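Local coordinates for protein lectin CEL-IV, C-type (PDB 3ALU) that binds galactose-containing sugars such as raffinose at a calcium site, as a tetrameric C-type lectin, at residues K15-A29 with S139-C151. Residues are numbered along the deposited sequence; the frame is centred on the assembly and turned at random.
Sequences KCFRLFHNHLNFDNA and SNNNFKYICQLPC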
ATOM      1  N   LYS A  15      -8.423  -1.715   7.179  1.00 17.18           N
ATOM      2  CA  LYS A  15      -8.707  -0.563   8.060  1.00 15.74           C
ATOM      3  C   LYS A  15      -7.488  -0.198   8.893  1.00 14.71           C
ATOM      4  O   LYS A  15      -6.662  -1.041   9.183  1.00 14.36           O
ATOM      5  CB  LYS A  15      -9.864  -0.894   8.997  1.00 16.55           C
ATOM      6  CG  LYS A  15     -11.171  -1.002   8.244  1.00 19.43           C
ATOM      7  CD  LYS A  15     -12.297  -1.497   9.142  1.00 21.62           C
ATOM      8  CE  LYS A  15     -12.762  -0.396  10.064  1.00 22.39           C
ATOM      9  NZ  LYS A  15     -14.068  -0.801  10.722  1.00 20.09           N
ATOM     10  N   CYS A  16      -7.414   1.073   9.314  1.00 14.25           N
ATOM     11  CA  CYS A  16      -6.277   1.550  10.070  1.00 12.90           C
ATOM     12  C   CYS A  16      -6.744   1.975  11.463  1.00 12.37           C
ATOM     13  O   CYS A  16      -7.766   2.695  11.594  1.00 13.73           O
ATOM     14  CB  CYS A  16      -5.643   2.775   9.401  1.00 12.56           C
ATOM     15  SG  CYS A  16      -4.961   2.370   7.772  1.00 17.33           S
ATOM     16  N   PHE A  17      -6.026   1.496  12.460  1.00 12.24           N
ATOM     17  CA  PHE A  17      -6.418   1.697  13.854  1.00 12.38           C
ATOM     18  C   PHE A  17      -5.306   2.315  14.663  1.00 12.53           C
ATOM     19  O   PHE A  17      -4.122   2.140  14.372  1.00 12.73           O
ATOM     20  CB  PHE A  17      -6.747   0.354  14.493  1.00 11.11           C
ATOM     21  CG  PHE A  17      -7.897  -0.389  13.835  1.00 12.88           C
ATOM     22  CD1 PHE A  17      -7.645  -1.404  12.914  1.00 13.24           C
ATOM     23  CD2 PHE A  17      -9.213  -0.086  14.157  1.00 13.56           C
ATOM     24  CE1 PHE A  17      -8.695  -2.121  12.325  1.00 17.37           C
ATOM     25  CE2 PHE A  17     -10.269  -0.779  13.583  1.00 13.87           C
ATOM     26  CZ  PHE A  17     -10.040  -1.790  12.674  1.00 14.67           C
ATOM     27  N   ARG A  18      -5.702   2.989  15.744  1.00 12.95           N
ATOM     28  CA  ARG A  18      -4.736   3.507  16.699  1.00 12.86           C
ATOM     29  C   ARG A  18      -5.389   3.607  18.083  1.00 12.72           C
ATOM     30  O   ARG A  18      -6.525   4.098  18.241  1.00 12.37           O
ATOM     31  CB  ARG A  18      -4.191   4.856  16.242  1.00 13.40           C
ATOM     32  CG  ARG A  18      -3.082   5.403  17.182  1.00 14.78           C
ATOM     33  CD  ARG A  18      -2.336   6.565  16.534  1.00 15.56           C
ATOM     34  NE  ARG A  18      -1.553   7.186  17.573  1.00 18.49           N
ATOM     35  CZ  ARG A  18      -1.085   8.429  17.466  1.00 24.76           C
ATOM     36  NH1 ARG A  18      -1.295   9.119  16.352  1.00 22.07           N
ATOM     37  NH2 ARG A  18      -0.422   8.960  18.463  1.00 28.18           N
ATOM     38  N   LEU A  19      -4.672   3.059  19.051  1.00 12.40           N
ATOM     39  CA  LEU A  19      -5.024   3.168  20.474  1.00 11.99           C
ATOM     40  C   LEU A  19      -4.519   4.460  21.059  1.00 13.64           C
ATOM     41  O   LEU A  19      -3.299   4.773  20.961  1.00 14.77           O
ATOM     42  CB  LEU A  19      -4.421   1.958  21.211  1.00 11.90           C
ATOM     43  CG  LEU A  19      -4.555   2.003  22.746  1.00 13.22           C
ATOM     44  CD1 LEU A  19      -5.992   1.758  23.154  1.00 15.28           C
ATOM     45  CD2 LEU A  19      -3.649   0.985  23.382  1.00 13.92           C
ATOM     46  N   PHE A  20      -5.421   5.188  21.706  1.00 13.01           N
ATOM     47  CA  PHE A  20      -5.047   6.460  22.376  1.00 13.47           C
ATOM     48  C   PHE A  20      -5.083   6.302  23.880  1.00 14.86           C
ATOM     49  O   PHE A  20      -5.955   5.615  24.436  1.00 15.63           O
ATOM     50  CB  PHE A  20      -5.925   7.619  21.905  1.00 12.84           C
ATOM     51  CG  PHE A  20      -5.665   8.000  20.469  1.00 12.54           C
ATOM     52  CD1 PHE A  20      -4.662   8.934  20.156  1.00 16.54           C
ATOM     53  CD2 PHE A  20      -6.341   7.369  19.426  1.00 14.04           C
ATOM     54  CE1 PHE A  20      -4.377   9.254  18.835  1.00 16.69           C
ATOM     55  CE2 PHE A  20      -6.065   7.719  18.076  1.00 13.31           C
ATOM     56  CZ  PHE A  20      -5.060   8.654  17.796  1.00 15.56           C
ATOM     57  N   HIS A  21      -4.112   6.942  24.542  1.00 15.69           N
ATOM     58  CA  HIS A  21      -3.853   6.706  25.976  1.00 16.33           C
ATOM     59  C   HIS A  21      -4.439   7.713  26.911  1.00 17.23           C
ATOM     60  O   HIS A  21      -4.433   7.477  28.138  1.00 18.55           O
ATOM     61  CB  HIS A  21      -2.352   6.570  26.249  1.00 16.25           C
ATOM     62  CG  HIS A  21      -1.729   5.385  25.597  1.00 17.53           C
ATOM     63  ND1 HIS A  21      -1.168   4.359  26.315  1.00 19.90           N
ATOM     64  CD2 HIS A  21      -1.559   5.068  24.289  1.00 18.72           C
ATOM     65  CE1 HIS A  21      -0.661   3.468  25.484  1.00 17.32           C
ATOM     66  NE2 HIS A  21      -0.911   3.857  24.249  1.00 19.70           N
ATOM     67  N   ASN A  22      -4.967   8.819  26.374  1.00 17.92           N
ATOM     68  CA  ASN A  22      -5.648   9.779  27.242  1.00 20.37           C
ATOM     69  C   ASN A  22      -7.048   9.276  27.516  1.00 20.66           C
ATOM     70  O   ASN A  22      -7.615   8.493  26.724  1.00 22.55           O
ATOM     71  CB  ASN A  22      -5.586  11.233  26.735  1.00 22.57           C
ATOM     72  CG  ASN A  22      -6.289  11.437  25.436  1.00 26.51           C
ATOM     73  OD1 ASN A  22      -6.125  10.653  24.492  1.00 32.82           O
ATOM     74  ND2 ASN A  22      -7.070  12.526  25.353  1.00 31.09           N
ATOM     75  N   HIS A  23      -7.565   9.618  28.678  1.00 19.65           N
ATOM     76  CA  HIS A  23      -8.813   9.019  29.109  1.00 18.98           C
ATOM     77  C   HIS A  23      -9.880  10.041  28.813  1.00 18.96           C
ATOM     78  O   HIS A  23      -9.842  11.167  29.336  1.00 19.61           O
ATOM     79  CB  HIS A  23      -8.770   8.705  30.600  1.00 19.26           C
ATOM     80  CG  HIS A  23      -7.997   7.463  30.961  1.00 21.08           C
ATOM     81  ND1 HIS A  23      -6.767   7.142  30.422  1.00 26.18           N
ATOM     82  CD2 HIS A  23      -8.280   6.478  31.844  1.00 25.26           C
ATOM     83  CE1 HIS A  23      -6.318   6.024  30.962  1.00 19.30           C
ATOM     84  NE2 HIS A  23      -7.219   5.601  31.830  1.00 28.51           N
ATOM     85  N   LEU A  24     -10.865   9.643  28.019  1.00 16.87           N
ATOM     86  CA  LEU A  24     -11.928  10.535  27.629  1.00 16.54           C
ATOM     87  C   LEU A  24     -13.259   9.837  27.842  1.00 16.06           C
ATOM     88  O   LEU A  24     -13.340   8.598  27.772  1.00 16.04           O
ATOM     89  CB  LEU A  24     -11.803  10.859  26.153  1.00 16.93           C
ATOM     90  CG  LEU A  24     -11.172  12.163  25.632  1.00 22.55           C
ATOM     91  CD1 LEU A  24     -10.502  13.081  26.687  1.00 20.07           C
ATOM     92  CD2 LEU A  24     -10.443  12.035  24.317  1.00 20.10           C
ATOM     93  N   ASN A  25     -14.309  10.629  28.015  1.00 15.20           N
ATOM     94  CA  ASN A  25     -15.650  10.026  28.045  1.00 14.92           C
ATOM     95  C   ASN A  25     -16.086   9.639  26.635  1.00 14.53           C
ATOM     96  O   ASN A  25     -15.379   9.915  25.661  1.00 14.47           O
ATOM     97  CB  ASN A  25     -16.689  10.896  28.791  1.00 16.01           C
ATOM     98  CG  ASN A  25     -17.024  12.214  28.085  1.00 15.78           C
ATOM     99  OD1 ASN A  25     -17.429  13.178  28.762  1.00 22.64           O
ATOM    100  ND2 ASN A  25     -16.918  12.274  26.793  1.00 13.86           N
ATOM    101  N   PHE A  26     -17.220   8.966  26.494  1.00 14.21           N
ATOM    102  CA  PHE A  26     -17.511   8.396  25.194  1.00 13.48           C
ATOM    103  C   PHE A  26     -17.626   9.450  24.107  1.00 14.05           C
ATOM    104  O   PHE A  26     -17.069   9.304  23.020  1.00 14.70           O
ATOM    105  CB  PHE A  26     -18.829   7.606  25.213  1.00 13.17           C
ATOM    106  CG  PHE A  26     -19.133   6.949  23.893  1.00 10.66           C
ATOM    107  CD1 PHE A  26     -19.927   7.579  22.927  1.00 12.24           C
ATOM    108  CD2 PHE A  26     -18.610   5.690  23.625  1.00 11.30           C
ATOM    109  CE1 PHE A  26     -20.189   6.943  21.687  1.00 12.85           C
ATOM    110  CE2 PHE A  26     -18.846   5.079  22.371  1.00 10.79           C
ATOM    111  CZ  PHE A  26     -19.635   5.668  21.439  1.00 11.49           C
ATOM    112  N   ASP A  27     -18.385  10.508  24.372  1.00 13.63           N
ATOM    113  CA  ASP A  27     -18.634  11.514  23.347  1.00 16.00           C
ATOM    114  C   ASP A  27     -17.336  12.246  22.990  1.00 14.81           C
ATOM    115  O   ASP A  27     -17.103  12.530  21.832  1.00 15.91           O
ATOM    116  CB  ASP A  27     -19.670  12.517  23.858  1.00 16.89           C
ATOM    117  CG  ASP A  27     -21.118  11.996  23.783  1.00 23.81           C
ATOM    118  OD1 ASP A  27     -21.396  10.997  23.074  1.00 25.71           O
ATOM    119  OD2 ASP A  27     -21.998  12.659  24.407  1.00 28.94           O
ATOM    120  N   ASN A  28     -16.502  12.525  23.982  1.00 15.39           N
ATOM    121  CA  ASN A  28     -15.219  13.174  23.714  1.00 16.08           C
ATOM    122  C   ASN A  28     -14.215  12.260  22.992  1.00 15.83           C
ATOM    123  O   ASN A  28     -13.416  12.756  22.177  1.00 15.93           O
ATOM    124  CB  ASN A  28     -14.597  13.740  25.003  1.00 17.20           C
ATOM    125  CG  ASN A  28     -15.347  14.976  25.515  1.00 18.92           C
ATOM    126  OD1 ASN A  28     -15.307  15.308  26.711  1.00 22.57           O
ATOM    127  ND2 ASN A  28     -16.074  15.634  24.611  1.00 20.15           N
ATOM    128  N   ALA A  29     -14.281  10.942  23.267  1.00 15.23           N
ATOM    129  CA  ALA A  29     -13.451   9.970  22.533  1.00 14.39           C
ATOM    130  C   ALA A  29     -13.878   9.915  21.096  1.00 13.98           C
ATOM    131  O   ALA A  29     -13.045  10.022  20.183  1.00 15.37           O
ATOM    132  CB  ALA A  29     -13.469   8.539  23.207  1.00 12.56           C
ATOM    133  N   SER A 139     -21.738   6.361  29.820  1.00 15.24           N
ATOM    134  CA  SER A 139     -20.970   7.160  28.859  1.00 16.33           C
ATOM    135  C   SER A 139     -20.048   8.163  29.511  1.00 17.34           C
ATOM    136  O   SER A 139     -19.158   8.721  28.869  1.00 15.60           O
ATOM    137  CB  SER A 139     -21.914   7.878  27.899  1.00 17.14           C
ATOM    138  OG  SER A 139     -22.670   8.884  28.566  1.00 19.04           O
ATOM    139  N   ASN A 140     -20.255   8.415  30.792  1.00 17.37           N
ATOM    140  CA  ASN A 140     -19.401   9.371  31.465  1.00 19.01           C
ATOM    141  C   ASN A 140     -18.093   8.741  31.947  1.00 19.04           C
ATOM    142  O   ASN A 140     -17.203   9.455  32.440  1.00 19.90           O
ATOM    143  CB  ASN A 140     -20.148   9.932  32.661  1.00 19.85           C
ATOM    144  CG  ASN A 140     -20.336   8.873  33.733  1.00 25.70           C
ATOM    145  OD1 ASN A 140     -20.990   7.861  33.494  1.00 26.47           O
ATOM    146  ND2 ASN A 140     -19.699   9.057  34.887  1.00 31.33           N
ATOM    147  N   ASN A 141     -17.941   7.423  31.839  1.00 17.63           N
ATOM    148  CA  ASN A 141     -16.650   6.807  32.135  1.00 17.00           C
ATOM    149  C   ASN A 141     -15.550   7.348  31.229  1.00 16.69           C
ATOM    150  O   ASN A 141     -15.759   7.462  30.037  1.00 17.41           O
ATOM    151  CB  ASN A 141     -16.720   5.290  31.965  1.00 16.76           C
ATOM    152  CG  ASN A 141     -17.320   4.611  33.172  1.00 19.15           C
ATOM    153  OD1 ASN A 141     -18.505   4.235  33.166  1.00 23.90           O
ATOM    154  ND2 ASN A 141     -16.537   4.486  34.221  1.00 20.41           N
ATOM    155  N   ASN A 142     -14.399   7.663  31.824  1.00 16.69           N
ATOM    156  CA  ASN A 142     -13.236   8.229  31.098  1.00 17.51           C
ATOM    157  C   ASN A 142     -12.238   7.095  30.828  1.00 15.30           C
ATOM    158  O   ASN A 142     -11.552   6.641  31.735  1.00 16.38           O
ATOM    159  CB  ASN A 142     -12.570   9.345  31.954  1.00 18.39           C
ATOM    160  CG  ASN A 142     -13.236  10.715  31.793  1.00 25.11           C
ATOM    161  OD1 ASN A 142     -14.438  10.849  31.911  1.00 31.08           O
ATOM    162  ND2 ASN A 142     -12.426  11.753  31.529  1.00 29.43           N
ATOM    163  N   PHE A 143     -12.180   6.609  29.582  1.00 13.53           N
ATOM    164  CA  PHE A 143     -11.322   5.485  29.219  1.00 13.66           C
ATOM    165  C   PHE A 143     -10.373   5.838  28.043  1.00 12.62           C
ATOM    166  O   PHE A 143     -10.613   6.785  27.284  1.00 14.01           O
ATOM    167  CB  PHE A 143     -12.156   4.295  28.685  1.00 13.47           C
ATOM    168  CG  PHE A 143     -13.055   3.600  29.683  1.00 15.06           C
ATOM    169  CD1 PHE A 143     -14.187   2.939  29.192  1.00 17.11           C
ATOM    170  CD2 PHE A 143     -12.780   3.542  31.056  1.00 17.80           C
ATOM    171  CE1 PHE A 143     -15.028   2.212  30.041  1.00 17.57           C
ATOM    172  CE2 PHE A 143     -13.658   2.854  31.932  1.00 16.17           C
ATOM    173  CZ  PHE A 143     -14.784   2.211  31.411  1.00 16.62           C
ATOM    174  N   LYS A 144      -9.320   5.046  27.901  1.00 13.71           N
ATOM    175  CA  LYS A 144      -8.555   4.959  26.655  1.00 12.64           C
ATOM    176  C   LYS A 144      -9.534   4.506  25.543  1.00 12.53           C
ATOM    177  O   LYS A 144     -10.661   4.038  25.837  1.00 14.02           O
ATOM    178  CB  LYS A 144      -7.467   3.934  26.810  1.00 12.55           C
ATOM    179  CG  LYS A 144      -6.447   4.329  27.929  1.00 12.92           C
ATOM    180  CD  LYS A 144      -5.226   3.452  27.835  1.00 14.89           C
ATOM    181  CE  LYS A 144      -4.130   3.923  28.847  1.00 18.86           C
ATOM    182  NZ  LYS A 144      -4.555   3.775  30.281  1.00 18.90           N
ATOM    183  N   TYR A 145      -9.120   4.644  24.285  1.00 12.29           N
ATOM    184  CA  TYR A 145     -10.061   4.436  23.187  1.00 11.15           C
ATOM    185  C   TYR A 145      -9.281   4.095  21.937  1.00 11.98           C
ATOM    186  O   TYR A 145      -8.124   4.485  21.786  1.00 11.61           O
ATOM    187  CB  TYR A 145     -10.969   5.696  22.974  1.00 10.91           C
ATOM    188  CG  TYR A 145     -10.182   6.991  22.711  1.00 11.83           C
ATOM    189  CD1 TYR A 145      -9.682   7.723  23.783  1.00 13.09           C
ATOM    190  CD2 TYR A 145      -9.981   7.461  21.415  1.00 13.73           C
ATOM    191  CE1 TYR A 145      -8.939   8.904  23.558  1.00 12.60           C
ATOM    192  CE2 TYR A 145      -9.257   8.649  21.178  1.00 15.82           C
ATOM    193  CZ  TYR A 145      -8.739   9.339  22.279  1.00 14.11           C
ATOM    194  OH  TYR A 145      -7.987  10.500  22.092  1.00 16.98           O
ATOM    195  N   ILE A 146      -9.903   3.337  21.043  1.00 11.84           N
ATOM    196  CA  ILE A 146      -9.331   3.047  19.731  1.00 12.93           C
ATOM    197  C   ILE A 146     -10.093   3.766  18.645  1.00 12.57           C
ATOM    198  O   ILE A 146     -11.317   3.653  18.517  1.00 12.57           O
ATOM    199  CB  ILE A 146      -9.331   1.527  19.405  1.00 12.82           C
ATOM    200  CG1 ILE A 146      -8.510   0.746  20.423  1.00 16.45           C
ATOM    201  CG2 ILE A 146      -8.831   1.248  18.015  1.00 13.99           C
ATOM    202  CD1 ILE A 146      -8.965  -0.712  20.526  1.00 18.05           C
ATOM    203  N   CYS A 147      -9.352   4.544  17.855  1.00 12.51           N
ATOM    204  CA  CYS A 147      -9.893   5.169  16.632  1.00 12.47           C
ATOM    205  C   CYS A 147      -9.623   4.313  15.387  1.00 11.94           C
ATOM    206  O   CYS A 147      -8.586   3.573  15.311  1.00 11.46           O
ATOM    207  CB  CYS A 147      -9.261   6.562  16.397  1.00 13.69           C
ATOM    208  SG  CYS A 147      -9.550   7.765  17.713  1.00 16.60           S
ATOM    209  N   GLN A 148     -10.497   4.469  14.394  1.00 12.28           N
ATOM    210  CA  GLN A 148     -10.251   3.955  13.044  1.00 11.64           C
ATOM    211  C   GLN A 148     -10.263   5.155  12.093  1.00 14.16           C
ATOM    212  O   GLN A 148     -11.065   6.070  12.249  1.00 14.05           O
ATOM    213  CB  GLN A 148     -11.318   2.908  12.621  1.00 13.44           C
ATOM    214  CG  GLN A 148     -12.667   3.517  12.434  1.00 14.18           C
ATOM    215  CD  GLN A 148     -13.714   2.485  12.105  1.00 16.39           C
ATOM    216  OE1 GLN A 148     -13.644   1.365  12.592  1.00 18.31           O
ATOM    217  NE2 GLN A 148     -14.711   2.880  11.305  1.00 20.25           N
ATOM    218  N   LEU A 149      -9.359   5.164  11.117  1.00 13.90           N
ATOM    219  CA  LEU A 149      -9.441   6.178  10.069  1.00 15.35           C
ATOM    220  C   LEU A 149     -10.627   5.845   9.181  1.00 15.91           C
ATOM    221  O   LEU A 149     -11.097   4.717   9.189  1.00 15.58           O
ATOM    222  CB  LEU A 149      -8.121   6.197   9.270  1.00 15.12           C
ATOM    223  CG  LEU A 149      -6.941   6.721  10.106  1.00 15.37           C
ATOM    224  CD1 LEU A 149      -5.647   6.615   9.300  1.00 15.01           C
ATOM    225  CD2 LEU A 149      -7.139   8.191  10.515  1.00 16.92           C
ATOM    226  N   PRO A 150     -11.127   6.823   8.389  1.00 17.49           N
ATOM    227  CA  PRO A 150     -12.230   6.575   7.510  1.00 19.07           C
ATOM    228  C   PRO A 150     -11.966   5.333   6.657  1.00 19.28           C
ATOM    229  O   PRO A 150     -10.883   5.208   6.064  1.00 20.10           O
ATOM    230  CB  PRO A 150     -12.297   7.861   6.639  1.00 19.15           C
ATOM    231  CG  PRO A 150     -11.663   8.897   7.445  1.00 20.00           C
ATOM    232  CD  PRO A 150     -10.666   8.225   8.340  1.00 17.65           C
ATOM    233  N   CYS A 151     -12.917   4.407   6.658  1.00 20.44           N
ATOM    234  CA  CYS A 151     -12.813   3.143   5.937  1.00 22.01           C
ATOM    235  C   CYS A 151     -13.455   3.353   4.563  1.00 21.49           C
ATOM    236  O   CYS A 151     -14.641   3.683   4.469  1.00 20.71           O
ATOM    237  CB  CYS A 151     -13.562   2.041   6.703  1.00 23.42           C
ATOM    238  SG  CYS A 151     -13.392   0.350   6.035  1.00 30.31           S
TER
HETATM  239  O   HOH W   1      -9.524   2.630   8.360  1.00 19.87           O
HETATM  240  O   HOH W   2     -20.216  10.764  26.673  1.00 20.50           O
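Tyr145 and Phe20 face each other as an antiparallel hydrogen-bonded pair. The Tyr145 ring is gripped on both faces: Phe20 CB sits over one, 3.6 Å from its centroid, and Ala29 CB, from helix 26-33, covers the opposite face. With CG set between the backbone N and the carbonyl carbon (chi1 57°), the tyrosine reaches the corner at Asn22, between strand 15-21 and strand 23-24, where its OH lies 3.0 Å from Asn22 OD1 and Leu24 CD2 packs obliquely on CE1. The Phe20 ring is tilted only 15° from the tyrosine ring but displaced along it, leaving little stacking; its CE2 instead meets Cys147 SG at 3.5 Å, the sulfur that is disulfide-bonded to Cys33 of that helix.

Paired backbone bonds accompany this packing. Phe20 N to Tyr145 O is short and straight (2.8 Å, 174°), while the return bond is weak; a beta bulge follows, shifting the register by two before Leu24 pairs with Phe143. Beyond it, Phe26 N donates to Ser139 O (3.1 Å) at the helix start. At the far end, Lys15 NZ reaches Gln148 OE1 from above the carbonyl plane (2.9 Å), and Ser53 N and Asp100 fix that amide further.

In this C-type lectin fold, strand 15-21 and the first helix are thus fixed to strand 143-148 by backbone bonds, the clasped tyrosine ring and the disulfide, with Lys15 the one charged side chain hydrogen-bonded across the contact.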